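Local structure of hypothetical protein PH1897 (Pyrococcus horikoshii, 1VDW) at residues 173-185 and 201-214. The protein probably hydrolyses fructose 1,6-bisphosphate to fructose 6-phosphate and phosphate, with magnesium as cofactor, as a homodimer of the inositol monophosphatase superfamily. Sequence-based numbering, arbitrary orientation.
Sequences GAIALELAYLARG and DIAAGVVIAREAGA. With EDO (1,2-ethanediol), chain C.
L179 and A183 lie against G205 and A209, where helix 175-184 and the 201-211 part of helix 199-211 run side by side in the same direction, their axes approaching to 8.3 Å and only 6° from parallel. No hydrogen bond joins the two segments; the contact across them is van der Waals, mostly apolar. L179 CB rests 3.7 Å from G205 CA, and CD1 lies over the same backbone. With no side chain on G205 to intervene, the CA atoms of L179 and G205 come within 5.0 Å. One turn on, the backbones draw closer still, with A183 CA 4.3 Å from A209 CA, an approach that the two alanines permit; A183 CB also meets I208 CG2 at 3.8 Å. Near the C-terminal ends, A212 CB packs on A183 CB and on its carbonyl O (3.3 Å from CB to O), and L182 CD2 touches A214 CB. G185 and G213, both with positive phi, end their helices in Schellman motifs. At the N-terminal end, I175 CG2 touches D201 O at 3.4 Å and packs on I202 CG2; with CG1 anti to the backbone N (chi1 -154°), CG1 and CD1 are carried away and CG2 is the branch left facing the second helix.

Polar contacts gather at this end: an ethanediol, probably from crystallisation, accepts a nearly straight hydrogen bond from I175 N to O2 (3.0 Å, 168°), and its carbons lie beside the carboxylate of D201, whose OD2 is hydrogen-bonded to R198 N. D87 accepts A176 N at OD2 and is hydrogen-bonded to the ethanediol through OD1.

The two parallel helices form the central helical layer of the alpha-beta-alpha-beta-alpha sandwich of the inositol monophosphatase superfamily, between the eight-stranded and five-stranded sheets; at one end D201 and neighbouring D84 and D87 are among the predicted magnesium ligands.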
# COMPACT_ATOMS: atom_id res chain seq x y z
N GLY A 173 0.67 -2.05 5.94
CA GLY A 173 0.89 -3.41 6.40
C GLY A 173 2.35 -3.85 6.43
O GLY A 173 2.62 -5.04 6.51
N ALA A 174 3.27 -2.89 6.37
CA ALA A 174 4.71 -3.18 6.43
C ALA A 174 5.39 -1.93 6.99
O ALA A 174 5.86 -1.07 6.24
CB ALA A 174 5.25 -3.51 5.05
N ILE A 175 5.44 -1.85 8.31
CA ILE A 175 6.01 -0.68 8.97
C ILE A 175 7.43 -0.34 8.53
O ILE A 175 7.81 0.83 8.51
CB ILE A 175 5.94 -0.84 10.51
CG1 ILE A 175 5.91 0.53 11.17
CG2 ILE A 175 7.12 -1.65 11.03
CD1 ILE A 175 4.63 1.30 10.93
N ALA A 176 8.23 -1.34 8.18
CA ALA A 176 9.60 -1.06 7.74
C ALA A 176 9.56 -0.19 6.50
O ALA A 176 10.34 0.76 6.38
CB ALA A 176 10.34 -2.37 7.44
N LEU A 177 8.67 -0.50 5.57
CA LEU A 177 8.56 0.30 4.36
C LEU A 177 8.01 1.67 4.65
O LEU A 177 8.44 2.66 4.06
CB LEU A 177 7.66 -0.38 3.32
CG LEU A 177 8.22 -1.65 2.69
CD1 LEU A 177 7.26 -2.12 1.62
CD2 LEU A 177 9.60 -1.39 2.09
N GLU A 178 7.06 1.76 5.57
CA GLU A 178 6.49 3.06 5.87
C GLU A 178 7.56 3.97 6.47
O GLU A 178 7.63 5.15 6.14
CB GLU A 178 5.24 2.88 6.73
CG GLU A 178 4.10 2.38 5.83
CD GLU A 178 2.98 1.67 6.56
OE1 GLU A 178 3.24 0.64 7.21
OE2 GLU A 178 1.82 2.14 6.48
N LEU A 179 8.42 3.42 7.32
CA LEU A 179 9.51 4.20 7.89
C LEU A 179 10.53 4.55 6.80
O LEU A 179 11.08 5.65 6.80
CB LEU A 179 10.17 3.42 9.03
CG LEU A 179 9.32 3.38 10.31
CD1 LEU A 179 9.87 2.34 11.26
CD2 LEU A 179 9.31 4.77 10.96
N ALA A 180 10.78 3.63 5.88
CA ALA A 180 11.71 3.89 4.78
C ALA A 180 11.14 5.00 3.89
O ALA A 180 11.88 5.84 3.38
CB ALA A 180 11.93 2.62 3.96
N TYR A 181 9.83 4.99 3.70
CA TYR A 181 9.18 6.01 2.88
C TYR A 181 9.33 7.36 3.55
O TYR A 181 9.56 8.37 2.87
CB TYR A 181 7.70 5.68 2.67
CG TYR A 181 7.42 4.51 1.75
CD1 TYR A 181 8.44 3.85 1.07
CD2 TYR A 181 6.11 4.05 1.57
CE1 TYR A 181 8.17 2.76 0.23
CE2 TYR A 181 5.83 2.97 0.75
CZ TYR A 181 6.86 2.33 0.08
OH TYR A 181 6.55 1.25 -0.71
N LEU A 182 9.19 7.40 4.87
CA LEU A 182 9.38 8.64 5.61
C LEU A 182 10.82 9.11 5.40
O LEU A 182 11.07 10.30 5.15
CB LEU A 182 9.14 8.39 7.10
CG LEU A 182 9.56 9.50 8.07
CD1 LEU A 182 8.74 10.75 7.83
CD2 LEU A 182 9.39 9.00 9.49
N ALA A 183 11.76 8.18 5.47
CA ALA A 183 13.17 8.48 5.32
C ALA A 183 13.55 9.12 3.99
O ALA A 183 14.47 9.93 3.93
CB ALA A 183 14.00 7.22 5.54
N ARG A 184 12.85 8.76 2.92
CA ARG A 184 13.19 9.34 1.62
C ARG A 184 12.25 10.44 1.16
O ARG A 184 12.38 10.95 0.04
CB ARG A 184 13.30 8.25 0.55
CG ARG A 184 12.01 7.54 0.19
CD ARG A 184 12.23 6.57 -0.97
NE ARG A 184 11.02 5.81 -1.28
CZ ARG A 184 9.98 6.30 -1.94
NH1 ARG A 184 9.98 7.55 -2.38
NH2 ARG A 184 8.90 5.55 -2.12
N GLY A 185 11.30 10.81 2.00
CA GLY A 185 10.39 11.90 1.66
C GLY A 185 9.09 11.59 0.95
O GLY A 185 8.53 12.46 0.29
N ASP A 201 10.41 -5.16 14.52
CA ASP A 201 9.67 -4.59 13.40
C ASP A 201 10.20 -3.23 12.98
O ASP A 201 10.22 -2.89 11.79
CB ASP A 201 8.19 -4.38 13.75
CG ASP A 201 7.44 -5.67 13.98
OD1 ASP A 201 7.63 -6.62 13.19
OD2 ASP A 201 6.64 -5.72 14.93
N ILE A 202 10.63 -2.44 13.96
CA ILE A 202 11.05 -1.08 13.70
C ILE A 202 12.52 -0.71 13.76
O ILE A 202 12.88 0.39 13.36
CB ILE A 202 10.32 -0.11 14.66
CG1 ILE A 202 10.74 -0.40 16.10
CG2 ILE A 202 8.81 -0.28 14.51
CD1 ILE A 202 10.25 0.62 17.10
N ALA A 203 13.36 -1.60 14.26
CA ALA A 203 14.77 -1.28 14.41
C ALA A 203 15.45 -0.64 13.20
O ALA A 203 15.98 0.46 13.29
CB ALA A 203 15.54 -2.52 14.85
N ALA A 204 15.42 -1.32 12.06
CA ALA A 204 16.07 -0.78 10.88
C ALA A 204 15.42 0.51 10.40
O ALA A 204 16.10 1.46 10.03
CB ALA A 204 16.06 -1.82 9.76
N GLY A 205 14.09 0.54 10.40
CA GLY A 205 13.38 1.72 9.96
C GLY A 205 13.71 2.93 10.80
O GLY A 205 13.83 4.04 10.28
N VAL A 206 13.87 2.73 12.10
CA VAL A 206 14.19 3.84 12.99
C VAL A 206 15.61 4.35 12.71
O VAL A 206 15.83 5.56 12.64
CB VAL A 206 14.07 3.41 14.47
CG1 VAL A 206 14.66 4.49 15.38
CG2 VAL A 206 12.60 3.20 14.82
N VAL A 207 16.55 3.43 12.55
CA VAL A 207 17.93 3.84 12.26
C VAL A 207 18.00 4.61 10.94
O VAL A 207 18.61 5.67 10.85
CB VAL A 207 18.87 2.62 12.17
CG1 VAL A 207 20.24 3.04 11.64
CG2 VAL A 207 19.03 1.97 13.54
N ILE A 208 17.34 4.07 9.92
CA ILE A 208 17.37 4.71 8.61
C ILE A 208 16.64 6.06 8.60
O ILE A 208 17.15 7.04 8.06
CB ILE A 208 16.79 3.75 7.55
CG1 ILE A 208 17.74 2.56 7.40
CG2 ILE A 208 16.60 4.47 6.22
CD1 ILE A 208 17.17 1.40 6.62
N ALA A 209 15.45 6.11 9.20
CA ALA A 209 14.70 7.35 9.23
C ALA A 209 15.43 8.41 10.04
O ALA A 209 15.50 9.57 9.63
CB ALA A 209 13.31 7.11 9.80
N ARG A 210 15.99 8.03 11.18
CA ARG A 210 16.71 8.99 12.01
C ARG A 210 17.90 9.59 11.28
O ARG A 210 18.08 10.81 11.29
CB ARG A 210 17.18 8.35 13.31
CG ARG A 210 16.12 8.33 14.37
CD ARG A 210 16.58 7.62 15.61
NE ARG A 210 15.63 7.87 16.70
CZ ARG A 210 15.54 7.14 17.80
NH1 ARG A 210 16.34 6.10 17.98
NH2 ARG A 210 14.64 7.45 18.72
N GLU A 211 18.71 8.76 10.65
CA GLU A 211 19.87 9.29 9.94
C GLU A 211 19.44 10.19 8.79
O GLU A 211 20.18 11.09 8.39
CB GLU A 211 20.76 8.15 9.45
CG GLU A 211 22.05 8.58 8.75
CD GLU A 211 22.90 9.55 9.57
OE1 GLU A 211 23.03 9.37 10.80
OE2 GLU A 211 23.45 10.50 8.97
N ALA A 212 18.23 9.96 8.27
CA ALA A 212 17.70 10.76 7.18
C ALA A 212 17.11 12.08 7.67
O ALA A 212 16.65 12.90 6.87
CB ALA A 212 16.64 9.97 6.41
N GLY A 213 17.10 12.27 8.99
CA GLY A 213 16.58 13.51 9.56
C GLY A 213 15.26 13.43 10.29
O GLY A 213 14.75 14.44 10.78
N ALA A 214 14.67 12.24 10.39
CA ALA A 214 13.40 12.10 11.08
C ALA A 214 13.55 12.09 12.60
O ALA A 214 14.60 11.75 13.13
CB ALA A 214 12.70 10.81 10.64
C1 EDO C . 4.11 -5.54 11.86
O1 EDO C . 4.09 -6.76 11.12
C2 EDO C . 5.11 -4.57 11.21
O2 EDO C . 4.72 -4.29 9.85